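Local coordinates for 3-dehydroshikimate dehydratase (Pseudomonas putida, PDB 5HMQ), which catalyses the metal-dependent dehydration of 3-dehydroshikimate to protocatechuate, a step of quinate and shikimate degradation, and carries a dioxygenase-like C-terminal domain without known dioxygenase activity, at residues C528-F532 and E601-R605; Y577-A581 and A607-G611; A436-L440 and E534-A538. One frame throughout, in Å; residues are numbered along the deposited sequence.

Interaction 1. Residues C528-F532 and E601-R605; sequences CDDIF and EIIQR. With MG (magnesium ion), chain L.
E601 OE1 binds the magnesium ion at 2.3 Å, in a shell completed by three waters, H445 and H523; water 2, one of the three, also donates to E601 OE2 (2.8 Å). Across the segments, I531 N donates to Q604 OE1 (2.8 Å), the glutamine extended (chi1 and chi2 t) along the turn between strand 520-528 and helix 531-541. C528 N gives a weak bond to I603 O (2.9 Å), and water 1 links C528 O (3.0 Å) to R605 N (2.7 Å). D530 is the N-cap (phi/psi -131/106): its OD1 takes a hydrogen bond from R533 N and a weak one from F532 N (3.0 Å). E601-R605 is fully extended beside strand 520-528, its parallel neighbour in the vicinal oxygen chelate sheet, so E601 and I603 face the metal side while I602 and Q604 face helix 531-541. Register pairs C528 with Q604 (CA-CA 5.4 Å). On the helix side, C528 SG packs on I602 CG2 (3.8 Å), and I531 CD1 reaches I602 CG2 (4.1 Å).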
loop_
_atom_site.group_PDB
_atom_site.type_symbol
_atom_site.label_atom_id
_atom_site.label_comp_id
_atom_site.label_asym_id
_atom_site.label_seq_id
_atom_site.Cartn_x
_atom_site.Cartn_y
_atom_site.Cartn_z
ATOM N N CYS C 528 21.216 29.296 -10.153
ATOM C CA CYS C 528 22.004 30.507 -9.988
ATOM C C CYS C 528 22.851 30.704 -11.234
ATOM O O CYS C 528 22.932 29.830 -12.099
ATOM C CB CYS C 528 22.890 30.439 -8.741
ATOM S SG CYS C 528 24.190 29.184 -8.827
ATOM N N ASP C 529 23.483 31.875 -11.321
ATOM C CA ASP C 529 24.343 32.166 -12.464
ATOM C C ASP C 529 25.749 31.609 -12.273
ATOM O O ASP C 529 26.365 31.137 -13.232
ATOM C CB ASP C 529 24.403 33.673 -12.707
ATOM C CG ASP C 529 23.072 34.244 -13.149
ATOM O OD1 ASP C 529 22.304 33.515 -13.813
ATOM O OD2 ASP C 529 22.791 35.419 -12.827
ATOM N N ASP C 530 26.261 31.633 -11.046
ATOM C CA ASP C 530 27.653 31.296 -10.762
ATOM C C ASP C 530 27.676 30.298 -9.613
ATOM O O ASP C 530 27.448 30.672 -8.458
ATOM C CB ASP C 530 28.457 32.553 -10.412
ATOM C CG ASP C 530 29.955 32.293 -10.302
ATOM O OD1 ASP C 530 30.363 31.142 -10.033
ATOM O OD2 ASP C 530 30.729 33.259 -10.463
ATOM N N ILE C 531 27.963 29.033 -9.929
ATOM C CA ILE C 531 27.943 27.991 -8.906
ATOM C C ILE C 531 29.033 28.237 -7.868
ATOM O O ILE C 531 28.827 28.018 -6.669
ATOM C CB ILE C 531 28.069 26.597 -9.556
ATOM C CG1 ILE C 531 27.881 25.493 -8.512
ATOM C CG2 ILE C 531 29.401 26.440 -10.284
ATOM C CD1 ILE C 531 26.467 25.392 -7.973
ATOM N N PHE C 532 30.203 28.713 -8.308
ATOM C CA PHE C 532 31.315 28.905 -7.382
ATOM C C PHE C 532 31.052 30.054 -6.420
ATOM O O PHE C 532 31.393 29.968 -5.235
ATOM C CB PHE C 532 32.610 29.142 -8.153
ATOM C CG PHE C 532 33.104 27.935 -8.882
ATOM C CD1 PHE C 532 33.777 26.931 -8.203
ATOM C CD2 PHE C 532 32.908 27.802 -10.244
ATOM C CE1 PHE C 532 34.238 25.818 -8.868
ATOM C CE2 PHE C 532 33.369 26.689 -10.915
ATOM C CZ PHE C 532 34.037 25.700 -10.225
ATOM N N GLU C 601 19.252 21.964 -2.933
ATOM C CA GLU C 601 20.177 21.816 -4.042
ATOM C C GLU C 601 20.332 23.158 -4.737
ATOM O O GLU C 601 19.351 23.881 -4.931
ATOM C CB GLU C 601 19.687 20.758 -5.042
ATOM C CG GLU C 601 20.564 20.609 -6.276
ATOM C CD GLU C 601 20.010 19.608 -7.271
ATOM O OE1 GLU C 601 18.834 19.212 -7.125
ATOM O OE2 GLU C 601 20.748 19.217 -8.202
ATOM N N ILE C 602 21.571 23.493 -5.090
ATOM C CA ILE C 602 21.893 24.680 -5.874
ATOM C C ILE C 602 22.519 24.218 -7.179
ATOM O O ILE C 602 23.473 23.433 -7.165
ATOM C CB ILE C 602 22.843 25.625 -5.116
ATOM C CG1 ILE C 602 22.214 26.073 -3.796
ATOM C CG2 ILE C 602 23.232 26.809 -5.988
ATOM C CD1 ILE C 602 23.175 26.780 -2.866
ATOM N N ILE C 603 21.981 24.695 -8.302
ATOM C CA ILE C 603 22.409 24.244 -9.619
ATOM C C ILE C 603 22.771 25.441 -10.489
ATOM O O ILE C 603 22.307 26.563 -10.279
ATOM C CB ILE C 603 21.337 23.388 -10.331
ATOM C CG1 ILE C 603 20.176 24.265 -10.799
ATOM C CG2 ILE C 603 20.830 22.288 -9.423
ATOM C CD1 ILE C 603 19.296 23.604 -11.834
ATOM N N GLN C 604 23.627 25.178 -11.475
ATOM C CA GLN C 604 23.894 26.098 -12.574
ATOM C C GLN C 604 23.777 25.320 -13.875
ATOM O O GLN C 604 24.503 24.343 -14.081
ATOM C CB GLN C 604 25.279 26.736 -12.453
ATOM C CG GLN C 604 25.586 27.745 -13.549
ATOM C CD GLN C 604 27.052 28.134 -13.590
ATOM O OE1 GLN C 604 27.746 28.088 -12.574
ATOM N NE2 GLN C 604 27.531 28.515 -14.767
ATOM N N ARG C 605 22.865 25.742 -14.744
ATOM C CA ARG C 605 22.684 25.111 -16.044
ATOM C C ARG C 605 23.457 25.895 -17.094
ATOM O O ARG C 605 23.333 27.122 -17.174
ATOM C CB ARG C 605 21.200 25.043 -16.407
ATOM C CG ARG C 605 20.363 24.392 -15.326
ATOM C CD ARG C 605 18.935 24.175 -15.772
ATOM N NE ARG C 605 18.733 22.789 -16.174
ATOM C CZ ARG C 605 18.101 21.886 -15.435
ATOM N NH1 ARG C 605 17.599 22.225 -14.259
ATOM N NH2 ARG C 605 17.968 20.643 -15.871
HETATM MG MG MG L . 17.605 17.612 -8.214
HETATM O O HOH W 1 21.757 28.113 -14.237
HETATM O O HOH W 2 18.918 17.814 -9.803
HETATM O O HOH W 3 16.337 15.927 -9.301
HETATM O O HOH W 4 18.777 16.019 -7.597
#

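Interaction 2. Residues Y577-A581 and A607-G611; sequences YDRDA and AGYAG
This is a small surface contact between an edge strand and a loop, burying 194 Å² in all: strand 576-579, outermost in the second vicinal oxygen chelate sheet of the chain, meets the loop that follows strand 599-606. Y577-R579 is extended (phi -136 to -153, psi 133 to 152), and the chain leaves the strand at D580 (phi/psi -81/-171). The loop enters through two residues with positive phi, A607 (45/51) and G608 (78/16), before Y609 (-58/132) swings its ring to the strand with chi1 t and chi2 -87°. D580 and Y609 are nearest in register, CA to CA 6.5 Å. The aromatic side chain makes most of the contact, with D578 OD2, R579 C and D580 N at its ring edge, near the ring plane; R579 C lies 4.2 Å from Y609 CE2. D578 in the strand and D580 just beyond it both direct CB toward the loop, whereas R579 points away. Within the glyoxalase-like sheet, strand 585-590 separates this edge strand from 599-606, so Y609 reaches past it, its side chain about 9 Å from the bound magnesium. D580, with chi1 p, brings OD2 to 3.6 Å from Y609 CA and 3.9 Å from Y609 CD2. On the far side of the strand, R579 NE donates to Y577 OH (2.8 Å), and that hydroxyl is also hydrogen-bonded to E585.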
loop_
_atom_site.group_PDB
_atom_site.type_symbol
_atom_site.label_atom_id
_atom_site.label_comp_id
_atom_site.label_asym_id
_atom_site.label_seq_id
_atom_site.Cartn_x
_atom_site.Cartn_y
_atom_site.Cartn_z
ATOM N N TYR C 577 29.261 17.413 -11.027
ATOM C CA TYR C 577 29.323 17.768 -12.436
ATOM C C TYR C 577 28.612 16.727 -13.289
ATOM O O TYR C 577 28.593 15.537 -12.966
ATOM C CB TYR C 577 30.781 17.919 -12.895
ATOM C CG TYR C 577 30.951 18.213 -14.367
ATOM C CD1 TYR C 577 30.760 19.494 -14.866
ATOM C CD2 TYR C 577 31.317 17.211 -15.256
ATOM C CE1 TYR C 577 30.919 19.766 -16.214
ATOM C CE2 TYR C 577 31.481 17.473 -16.603
ATOM C CZ TYR C 577 31.280 18.752 -17.076
ATOM O OH TYR C 577 31.441 19.015 -18.417
ATOM N N ASP C 578 28.020 17.201 -14.385
ATOM C CA ASP C 578 27.441 16.350 -15.413
ATOM C C ASP C 578 27.480 17.095 -16.739
ATOM O O ASP C 578 27.455 18.328 -16.773
ATOM C CB ASP C 578 26.003 15.939 -15.075
ATOM C CG ASP C 578 25.484 14.836 -15.979
ATOM O OD1 ASP C 578 26.264 13.919 -16.312
ATOM O OD2 ASP C 578 24.298 14.893 -16.366
ATOM N N ARG C 579 27.550 16.335 -17.833
ATOM C CA ARG C 579 27.607 16.899 -19.177
ATOM C C ARG C 579 26.708 16.078 -20.089
ATOM O O ARG C 579 26.776 14.847 -20.071
ATOM C CB ARG C 579 29.034 16.876 -19.735
ATOM C CG ARG C 579 29.140 17.384 -21.164
ATOM C CD ARG C 579 30.539 17.176 -21.716
ATOM N NE ARG C 579 31.599 17.760 -20.901
ATOM C CZ ARG C 579 32.887 17.680 -21.215
ATOM N NH1 ARG C 579 33.256 17.045 -22.319
ATOM N NH2 ARG C 579 33.805 18.233 -20.434
ATOM N N ASP C 580 25.885 16.746 -20.892
ATOM C CA ASP C 580 25.045 16.042 -21.852
ATOM C C ASP C 580 25.862 15.703 -23.100
ATOM O O ASP C 580 27.084 15.870 -23.140
ATOM C CB ASP C 580 23.792 16.856 -22.176
ATOM C CG ASP C 580 24.103 18.229 -22.749
ATOM O OD1 ASP C 580 25.133 18.397 -23.437
ATOM O OD2 ASP C 580 23.292 19.150 -22.519
ATOM N N ALA C 581 25.184 15.222 -24.144
ATOM C CA ALA C 581 25.860 14.894 -25.393
ATOM C C ALA C 581 26.029 16.094 -26.315
ATOM O O ALA C 581 26.822 16.022 -27.258
ATOM C CB ALA C 581 25.099 13.789 -26.127
ATOM N N ALA C 607 24.785 26.096 -21.282
ATOM C CA ALA C 607 24.578 25.734 -22.686
ATOM C C ALA C 607 23.477 24.693 -22.865
ATOM O O ALA C 607 23.649 23.672 -23.534
ATOM C CB ALA C 607 25.885 25.257 -23.317
ATOM N N GLY C 608 22.323 24.965 -22.260
ATOM C CA GLY C 608 21.141 24.172 -22.532
ATOM C C GLY C 608 21.052 22.820 -21.860
ATOM O O GLY C 608 20.242 21.990 -22.290
ATOM N N TYR C 609 21.863 22.555 -20.836
ATOM C CA TYR C 609 21.708 21.314 -20.085
ATOM C C TYR C 609 20.299 21.235 -19.505
ATOM O O TYR C 609 19.809 22.192 -18.899
ATOM C CB TYR C 609 22.751 21.226 -18.969
ATOM C CG TYR C 609 22.709 19.916 -18.210
ATOM C CD1 TYR C 609 21.864 19.753 -17.118
ATOM C CD2 TYR C 609 23.506 18.843 -18.588
ATOM C CE1 TYR C 609 21.811 18.562 -16.425
ATOM C CE2 TYR C 609 23.461 17.643 -17.895
ATOM C CZ TYR C 609 22.613 17.511 -16.812
ATOM O OH TYR C 609 22.560 16.327 -16.114
ATOM N N ALA C 610 19.649 20.082 -19.688
ATOM C CA ALA C 610 18.243 19.932 -19.348
ATOM C C ALA C 610 17.941 18.844 -18.326
ATOM O O ALA C 610 16.793 18.756 -17.874
ATOM C CB ALA C 610 17.416 19.659 -20.614
ATOM N N GLY C 611 18.912 18.017 -17.950
ATOM C CA GLY C 611 18.669 16.921 -17.036
ATOM C C GLY C 611 18.697 17.335 -15.579
ATOM O O GLY C 611 18.582 18.513 -15.228
#

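Interaction 3. Residues A436-L440 and E534-A538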
loop_
_atom_site.group_PDB
_atom_site.type_symbol
_atom_site.label_atom_id
_atom_site.label_comp_id
_atom_site.label_asym_id
_atom_site.label_seq_id
_atom_site.Cartn_x
_atom_site.Cartn_y
_atom_site.Cartn_z
ATOM N N ALA C 436 17.892 40.243 -0.489
ATOM C CA ALA C 436 18.587 38.989 -0.228
ATOM C C ALA C 436 20.101 39.211 -0.259
ATOM O O ALA C 436 20.596 40.229 -0.748
ATOM C CB ALA C 436 18.196 37.928 -1.249
ATOM N N THR C 437 20.842 38.245 0.297
ATOM C CA THR C 437 22.302 38.278 0.299
ATOM C C THR C 437 22.934 37.293 -0.677
ATOM O O THR C 437 24.161 37.292 -0.817
ATOM C CB THR C 437 22.836 37.983 1.707
ATOM O OG1 THR C 437 22.430 36.666 2.106
ATOM C CG2 THR C 437 22.285 38.986 2.700
ATOM N N GLY C 438 22.143 36.467 -1.366
ATOM C CA GLY C 438 22.660 35.560 -2.367
ATOM C C GLY C 438 22.072 35.761 -3.755
ATOM O O GLY C 438 21.281 36.675 -4.006
ATOM N N GLY C 439 22.486 34.871 -4.657
ATOM C CA GLY C 439 22.069 34.930 -6.042
ATOM C C GLY C 439 21.304 33.715 -6.533
ATOM O O GLY C 439 21.476 33.303 -7.684
ATOM N N LEU C 440 20.472 33.123 -5.677
ATOM C CA LEU C 440 19.514 32.126 -6.137
ATOM C C LEU C 440 18.326 32.852 -6.737
ATOM O O LEU C 440 17.850 33.847 -6.185
ATOM C CB LEU C 440 19.054 31.228 -4.994
ATOM C CG LEU C 440 20.163 30.662 -4.116
ATOM C CD1 LEU C 440 19.593 29.798 -3.005
ATOM C CD2 LEU C 440 21.135 29.865 -4.965
ATOM N N GLU C 534 28.136 31.058 -5.368
ATOM C CA GLU C 534 27.089 30.679 -4.428
ATOM C C GLU C 534 27.597 29.673 -3.403
ATOM O O GLU C 534 27.253 29.765 -2.219
ATOM C CB GLU C 534 25.882 30.121 -5.179
ATOM C CG GLU C 534 25.209 31.136 -6.088
ATOM C CD GLU C 534 24.878 32.435 -5.385
ATOM O OE1 GLU C 534 24.394 32.392 -4.235
ATOM O OE2 GLU C 534 25.102 33.504 -5.991
ATOM N N VAL C 535 28.396 28.697 -3.843
ATOM C CA VAL C 535 28.977 27.732 -2.911
ATOM C C VAL C 535 29.844 28.441 -1.879
ATOM O O VAL C 535 29.770 28.151 -0.680
ATOM C CB VAL C 535 29.770 26.655 -3.675
ATOM C CG1 VAL C 535 30.649 25.863 -2.720
ATOM C CG2 VAL C 535 28.822 25.724 -4.413
ATOM N N ALA C 536 30.675 29.386 -2.327
ATOM C CA ALA C 536 31.544 30.108 -1.405
ATOM C C ALA C 536 30.733 30.860 -0.358
ATOM O O ALA C 536 31.005 30.762 0.845
ATOM C CB ALA C 536 32.448 31.068 -2.182
ATOM N N ARG C 537 29.724 31.614 -0.798
ATOM C CA ARG C 537 28.894 32.357 0.144
ATOM C C ARG C 537 28.123 31.414 1.064
ATOM O O ARG C 537 28.017 31.664 2.270
ATOM C CB ARG C 537 27.945 33.281 -0.620
ATOM C CG ARG C 537 27.257 34.325 0.242
ATOM C CD ARG C 537 25.832 34.535 -0.228
ATOM N NE ARG C 537 25.112 33.271 -0.180
ATOM C CZ ARG C 537 24.531 32.785 0.910
ATOM N NH1 ARG C 537 24.575 33.460 2.049
ATOM N NH2 ARG C 537 23.914 31.615 0.859
ATOM N N ALA C 538 27.578 30.324 0.514
ATOM C CA ALA C 538 26.783 29.407 1.327
ATOM C C ALA C 538 27.649 28.647 2.327
ATOM O O ALA C 538 27.266 28.491 3.493
ATOM C CB ALA C 538 26.023 28.432 0.428
#
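E534 and R537, one helical turn apart on helix 531-541, bury 62 and 47 Å² and carry the contact from the helix side; both direct CB toward the loop A436-L440. E534 folds back with chi1 and chi2 both m, so that its carboxylate sits against the glycine backbone, and G439 N donates to E534 OE1 at 3.2 Å with a nearly straight angle of 166°. A side chain on G439 would collide with E534 OE2, so the absence of a CB lets the carboxylate come this close. R537 extends along T437 and G438, its CD 3.3 Å from T437 O and 4.0 Å from G438 CA, while its guanidinium goes on to hydrogen-bond R319 O. T437 contributes 29 Å², with OG1 3.9 Å from R537 NH1. Beyond the glycines, L440 CD2 lies 4.2 Å from E534 OE1, where the loop runs into strand 440-450. Helix 531-541 thus packs beside the linker that joins the two glyoxalase-like halves of the C-terminal domain, at the entry to the second vicinal oxygen chelate module.

In the fold
Interactions 1 and 2 lie in the second glyoxalase-like module of the C-terminal domain, and interaction 3 sits at its junction with the first. Interactions 1 and 3 share helix 531-541, centres about 10 Å apart, and touch: C528 SG meets E534 CG (3.5 Å). Interactions 1 and 2 reach the same sheet, centres about 13 Å apart, and meet where R605 approaches A610 and G611. Interactions 2 and 3, about 22 Å apart between centres, do not touch. Along the chain, 436-440 precedes 528-532, 534-538, 577-581, 601-605 and 607-611, so interaction 1 interleaves with both others. A continuous series of contacts thus runs from the module junction, past the strand carrying E601 of the C-terminal magnesium site, to the sheet edge.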